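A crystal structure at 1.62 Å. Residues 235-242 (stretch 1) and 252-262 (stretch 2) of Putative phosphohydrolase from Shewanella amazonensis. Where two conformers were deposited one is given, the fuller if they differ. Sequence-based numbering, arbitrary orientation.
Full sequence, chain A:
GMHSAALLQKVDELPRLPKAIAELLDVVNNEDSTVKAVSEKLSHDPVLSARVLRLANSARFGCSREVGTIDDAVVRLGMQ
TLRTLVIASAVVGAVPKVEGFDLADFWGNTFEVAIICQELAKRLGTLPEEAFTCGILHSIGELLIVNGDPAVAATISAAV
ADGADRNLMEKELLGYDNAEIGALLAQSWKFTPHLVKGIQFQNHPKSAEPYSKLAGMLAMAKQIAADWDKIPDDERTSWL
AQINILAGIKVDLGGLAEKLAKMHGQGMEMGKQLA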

ATOM      1  N   GLU A 235      -1.170  25.415   9.685  1.00  9.06           N
ATOM      2  CA  GLU A 235      -2.181  25.599   8.634  1.00  9.31           C
ATOM      3  C   GLU A 235      -2.599  24.232   8.049  1.00  7.79           C
ATOM      4  O   GLU A 235      -3.010  24.104   6.876  1.00  8.41           O
ATOM      5  CB  GLU A 235      -1.632  26.488   7.544  1.00  9.83           C
ATOM      6  CG  GLU A 235      -1.339  27.891   8.015  1.00 11.48           C
ATOM      7  CD  GLU A 235      -0.852  28.780   6.889  1.00 18.27           C
ATOM      8  OE1 GLU A 235      -0.806  28.331   5.723  1.00 23.49           O
ATOM      9  OE2 GLU A 235      -0.500  29.929   7.174  1.00 24.08           O
ATOM     10  N   ARG A 236      -2.525  23.182   8.852  0.60  7.33           N
ATOM     11  CA  ARG A 236      -2.813  21.848   8.299  0.60  6.27           C
ATOM     12  C   ARG A 236      -4.289  21.425   8.229  0.60  6.65           C
ATOM     13  O   ARG A 236      -4.674  20.670   7.364  0.60  6.00           O
ATOM     14  CB  ARG A 236      -2.056  20.752   9.051  0.60  5.33           C
ATOM     15  CG  ARG A 236      -0.564  20.940   9.060  0.60  3.48           C
ATOM     16  CD  ARG A 236       0.070  19.890   9.975  0.60  8.20           C
ATOM     17  NE  ARG A 236       1.539  19.975   9.980  0.60 10.23           N
ATOM     18  CZ  ARG A 236       2.334  19.747  11.025  0.60 11.24           C
ATOM     19  NH1 ARG A 236       1.856  19.427  12.222  0.60 12.06           N
ATOM     20  NH2 ARG A 236       3.651  19.844  10.874  0.60 14.82           N
ATOM     21  N   THR A 237      -5.106  21.838   9.179  1.00  6.46           N
ATOM     22  CA  THR A 237      -6.526  21.355   9.137  1.00  5.17           C
ATOM     23  C   THR A 237      -7.259  21.918   7.905  1.00  3.91           C
ATOM     24  O   THR A 237      -8.057  21.222   7.323  1.00  6.05           O
ATOM     25  CB  THR A 237      -7.308  21.716  10.403  1.00  6.47           C
ATOM     26  OG1 THR A 237      -6.644  21.069  11.515  1.00  8.72           O
ATOM     27  CG2 THR A 237      -8.779  21.262  10.323  1.00  6.06           C
ATOM     28  N   SER A 238      -6.989  23.163   7.512  1.00  4.26           N
ATOM     29  CA  SER A 238      -7.605  23.732   6.319  1.00  5.22           C
ATOM     30  C   SER A 238      -7.081  23.029   5.072  1.00  5.35           C
ATOM     31  O   SER A 238      -7.811  22.886   4.094  1.00  8.30           O
ATOM     32  CB  SER A 238      -7.372  25.225   6.179  1.00  6.04           C
ATOM     33  OG  SER A 238      -6.017  25.613   6.228  1.00  7.55           O
ATOM     34  N   TRP A 239      -5.812  22.612   5.108  1.00  5.67           N
ATOM     35  CA  TRP A 239      -5.261  21.787   4.022  1.00  6.19           C
ATOM     36  C   TRP A 239      -5.979  20.448   3.941  1.00  6.74           C
ATOM     37  O   TRP A 239      -6.427  20.053   2.878  1.00  6.77           O
ATOM     38  CB  TRP A 239      -3.762  21.622   4.296  1.00  7.31           C
ATOM     39  CG  TRP A 239      -3.001  20.662   3.471  1.00  7.49           C
ATOM     40  CD1 TRP A 239      -2.873  20.649   2.121  1.00 10.19           C
ATOM     41  CD2 TRP A 239      -2.199  19.593   3.980  1.00  8.49           C
ATOM     42  NE1 TRP A 239      -2.032  19.581   1.740  1.00  9.98           N
ATOM     43  CE2 TRP A 239      -1.614  18.931   2.873  1.00  8.94           C
ATOM     44  CE3 TRP A 239      -1.934  19.112   5.269  1.00  8.96           C
ATOM     45  CZ2 TRP A 239      -0.726  17.876   3.036  1.00  8.03           C
ATOM     46  CZ3 TRP A 239      -1.064  18.041   5.431  1.00  9.68           C
ATOM     47  CH2 TRP A 239      -0.491  17.419   4.319  1.00  9.04           C
ATOM     48  N   LEU A 240      -6.115  19.787   5.077  1.00  6.46           N
ATOM     49  CA  LEU A 240      -6.787  18.506   5.128  1.00  6.30           C
ATOM     50  C   LEU A 240      -8.222  18.628   4.648  1.00  5.81           C
ATOM     51  O   LEU A 240      -8.715  17.754   3.961  1.00  6.70           O
ATOM     52  CB  LEU A 240      -6.716  17.918   6.541  1.00  5.54           C
ATOM     53  CG  LEU A 240      -5.307  17.519   7.008  1.00  5.48           C
ATOM     54  CD1 LEU A 240      -5.298  17.218   8.501  1.00  9.72           C
ATOM     55  CD2 LEU A 240      -4.746  16.323   6.213  1.00  7.57           C
ATOM     56  N   ALA A 241      -8.884  19.736   5.037  1.00  5.85           N
ATOM     57  CA  ALA A 241     -10.266  19.986   4.597  1.00  6.78           C
ATOM     58  C   ALA A 241     -10.364  20.011   3.060  1.00  7.43           C
ATOM     59  O   ALA A 241     -11.290  19.450   2.498  1.00  9.61           O
ATOM     60  CB  ALA A 241     -10.853  21.293   5.188  1.00  6.48           C
ATOM     61  N   GLN A 242      -9.386  20.619   2.395  1.00  8.08           N
ATOM     62  CA  GLN A 242      -9.392  20.725   0.937  1.00  9.76           C
ATOM     63  C   GLN A 242      -9.174  19.345   0.339  1.00  9.49           C
ATOM     64  O   GLN A 242      -9.783  18.967  -0.669  1.00 10.39           O
ATOM     65  CB  GLN A 242      -8.246  21.639   0.423  1.00  9.63           C
ATOM     66  CG  GLN A 242      -8.241  23.032   0.889  1.00 17.14           C
ATOM     67  CD  GLN A 242      -6.986  23.774   0.419  1.00 25.15           C
ATOM     68  OE1 GLN A 242      -6.041  23.976   1.188  1.00 29.26           O
ATOM     69  NE2 GLN A 242      -6.981  24.176  -0.852  1.00 28.27           N
ATOM     70  N   ASP A 252     -13.920  12.767   9.294  0.50  8.16           N
ATOM     71  CA  ASP A 252     -13.860  13.629  10.472  0.50  8.71           C
ATOM     72  C   ASP A 252     -12.454  14.243  10.636  0.50  7.98           C
ATOM     73  O   ASP A 252     -11.470  13.526  10.766  0.50  8.85           O
ATOM     74  CB  ASP A 252     -14.293  12.813  11.702  0.50  8.99           C
ATOM     75  CG  ASP A 252     -14.119  13.540  13.009  0.50 10.41           C
ATOM     76  OD1 ASP A 252     -14.340  14.786  13.103  0.50  8.26           O
ATOM     77  OD2 ASP A 252     -13.806  12.818  13.977  0.50 11.53           O
ATOM     78  N   LEU A 253     -12.391  15.579  10.582  1.00  6.92           N
ATOM     79  CA  LEU A 253     -11.180  16.350  10.665  1.00  6.24           C
ATOM     80  C   LEU A 253     -10.764  16.688  12.097  1.00  7.10           C
ATOM     81  O   LEU A 253      -9.682  17.231  12.310  1.00  8.58           O
ATOM     82  CB  LEU A 253     -11.361  17.681   9.941  1.00  5.86           C
ATOM     83  CG  LEU A 253     -11.648  17.600   8.452  1.00  4.68           C
ATOM     84  CD1 LEU A 253     -11.988  18.978   7.912  1.00  6.48           C
ATOM     85  CD2 LEU A 253     -10.492  16.954   7.717  1.00  8.98           C
ATOM     86  N   GLY A 254     -11.639  16.426  13.062  1.00  7.55           N
ATOM     87  CA  GLY A 254     -11.388  16.817  14.447  1.00  8.31           C
ATOM     88  C   GLY A 254     -10.212  16.075  15.058  1.00  8.61           C
ATOM     89  O   GLY A 254     -10.232  14.848  15.138  1.00  8.86           O
ATOM     90  N   GLY A 255      -9.162  16.814  15.399  1.00  9.15           N
ATOM     91  CA  GLY A 255      -7.921  16.217  15.894  1.00  9.39           C
ATOM     92  C   GLY A 255      -7.075  15.507  14.857  1.00  8.60           C
ATOM     93  O   GLY A 255      -6.064  14.933  15.201  1.00  8.61           O
ATOM     94  N   LEU A 256      -7.439  15.572  13.581  1.00  9.39           N
ATOM     95  CA  LEU A 256      -6.743  14.762  12.575  1.00  8.62           C
ATOM     96  C   LEU A 256      -5.331  15.264  12.323  1.00  9.16           C
ATOM     97  O   LEU A 256      -4.367  14.472  12.264  1.00  9.10           O
ATOM     98  CB  LEU A 256      -7.522  14.726  11.269  1.00  9.26           C
ATOM     99  CG  LEU A 256      -6.914  13.940  10.119  1.00 10.38           C
ATOM    100  CD1 LEU A 256      -6.648  12.455  10.444  1.00 10.34           C
ATOM    101  CD2 LEU A 256      -7.834  14.032   8.867  1.00  9.67           C
ATOM    102  N   ALA A 257      -5.194  16.572  12.131  1.00  8.35           N
ATOM    103  CA  ALA A 257      -3.866  17.132  11.936  1.00  8.79           C
ATOM    104  C   ALA A 257      -2.929  16.772  13.090  1.00 10.40           C
ATOM    105  O   ALA A 257      -1.761  16.411  12.856  1.00 10.91           O
ATOM    106  CB  ALA A 257      -3.894  18.682  11.734  1.00  8.37           C
ATOM    107  N   GLU A 258      -3.436  16.860  14.314  0.50 10.45           N
ATOM    108  CA  GLU A 258      -2.620  16.573  15.498  0.50 11.26           C
ATOM    109  C   GLU A 258      -2.184  15.100  15.499  0.50 11.94           C
ATOM    110  O   GLU A 258      -1.004  14.782  15.755  0.50 13.05           O
ATOM    111  CB  GLU A 258      -3.395  16.911  16.776  0.50 11.27           C
ATOM    112  CG  GLU A 258      -3.073  18.303  17.378  0.50 11.31           C
ATOM    113  CD  GLU A 258      -1.702  18.361  18.023  0.50  8.38           C
ATOM    114  N   LYS A 259      -3.125  14.225  15.154  1.00 11.40           N
ATOM    115  CA  LYS A 259      -2.873  12.772  15.116  1.00 12.43           C
ATOM    116  C   LYS A 259      -1.866  12.440  14.036  1.00 13.14           C
ATOM    117  O   LYS A 259      -0.953  11.624  14.272  1.00 14.60           O
ATOM    118  CB  LYS A 259      -4.171  12.001  14.944  1.00 12.73           C
ATOM    119  CG  LYS A 259      -4.036  10.465  14.850  1.00 13.48           C
ATOM    120  CD  LYS A 259      -3.445   9.897  16.140  1.00 16.47           C
ATOM    121  CE  LYS A 259      -3.470   8.365  16.205  1.00 20.62           C
ATOM    122  NZ  LYS A 259      -4.875   7.802  16.260  1.00 23.33           N
ATOM    123  N   LEU A 260      -2.038  13.015  12.844  1.00 12.66           N
ATOM    124  CA  LEU A 260      -1.113  12.772  11.746  1.00 12.66           C
ATOM    125  C   LEU A 260       0.301  13.250  12.090  1.00 13.16           C
ATOM    126  O   LEU A 260       1.307  12.587  11.736  1.00 13.06           O
ATOM    127  CB  LEU A 260      -1.598  13.395  10.450  1.00 12.79           C
ATOM    128  CG  LEU A 260      -2.896  12.800   9.912  1.00 13.58           C
ATOM    129  CD1 LEU A 260      -3.387  13.618   8.719  1.00 18.42           C
ATOM    130  CD2 LEU A 260      -2.720  11.319   9.566  1.00 13.27           C
ATOM    131  N   ALA A 261       0.400  14.369  12.792  1.00 11.42           N
ATOM    132  CA  ALA A 261       1.701  14.867  13.208  1.00 12.98           C
ATOM    133  C   ALA A 261       2.370  13.901  14.185  1.00 13.69           C
ATOM    134  O   ALA A 261       3.603  13.723  14.157  1.00 14.43           O
ATOM    135  CB  ALA A 261       1.562  16.277  13.840  1.00 11.79           C
ATOM    136  N   LYS A 262       1.585  13.310  15.089  1.00 14.81           N
ATOM    137  CA  LYS A 262       2.139  12.340  16.045  1.00 15.83           C
ATOM    138  C   LYS A 262       2.761  11.156  15.284  1.00 16.54           C
ATOM    139  O   LYS A 262       3.822  10.647  15.658  1.00 17.30           O
ATOM    140  CB  LYS A 262       1.057  11.839  17.032  1.00 16.17           C
ATOM    141  CG  LYS A 262       0.635  12.835  18.130  1.00 19.48           C
ATOM    142  CD  LYS A 262      -0.238  12.159  19.213  1.00 22.46           C
TER
HETATM  143  O   HOH W   1      -0.575  19.412  13.321  1.00 33.12           O
HETATM  144  O   HOH W   2      -7.249  18.555  12.215  1.00 10.10           O

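Where two helices cross steeply, their contact is short, and it is often a small side chain that lets the backbones come close. The pair of segments here, from a putative phosphohydrolase of Shewanella amazonensis, illustrates the principle well. The helix of residues 236-242 and the helix of 256-262 run at 101° to each other, nearly perpendicular, and their axes approach to 9.7 Å. The nearest CA atoms across the stretches are Thr-237 CA and Ala-257 CA, 5.7 Å apart, and the methyl group of the alanine is all that the second helix places between them. Each segment keeps its own helical hydrogen bonds, among them Leu-240 N to Arg-236 O at 2.8 Å and Ala-261 N to Ala-257 O at 3.0 Å. No direct hydrogen bond joins the two segments; apolar packing and bridging water do that work, and together the surfaces bury 389 Å².

The apolar contact centres on Leu-240, whose CA-to-CB bond points toward the second stretch. With chi1 m and chi2 t, Leu-240 places CD1 4.0 Å from Leu-256 CG and 3.8 Å from Ala-257 CB. Both of its methyls pack against Leu-260: Leu-240 CD2 is 3.9 Å and Leu-240 CD1 4.1 Å from Leu-260 CD1. Leu-256 and Leu-260, one helical turn apart, thus present a continuous hydrocarbon surface to a single leucine. Before the helix begins, Leu-253 extends this surface. Its CD2 sits 4.1 Å from Leu-240 CB and its CD1 3.8 Å from Ala-241 CB, so one leucine from the loop covers two consecutive residues of the first helix. Such contacts depend on fit and on the removal of hydrocarbon from water rather than on directional bonds.

Ala-257 also meets the start of the first helix. Its CB is 3.9 Å from Arg-236 CB and 3.6 Å from Thr-237 OG1; the latter is a van der Waals contact, since a methyl group offers the hydroxyl no hydrogen-bonding partner. Farther along, the extended arginine brings NH1 to within 3.6 Å of Ala-261 CB. The charged group therefore packs against a methyl while remaining free to bond to water.

Two waters supply the polar links. Water 2 lies 2.7 Å from Thr-237 OG1, donates to Leu-253 O at 2.8 Å and accepts from Ala-257 N at 2.9 Å. It thereby serves backbone groups around the beginning of the second helix, where an amide lacks the carbonyl partner that a preceding turn would provide, and ties them to a side chain of the first. Water 1 accepts from Arg-236 NH1 at 2.7 Å and gives a weak hydrogen bond to Ala-257 O at 3.3 Å.

The approach to the second helix is shaped locally. Gly-254 N donates to Asp-252 OD1 at 3.2 Å, and Gly-255, at the N-cap position, adopts a positive phi of 73°, a conformation that favours glycine. Both glycines stand clear of the interface, leaving the contacts to Leu-253 and the helix that follows.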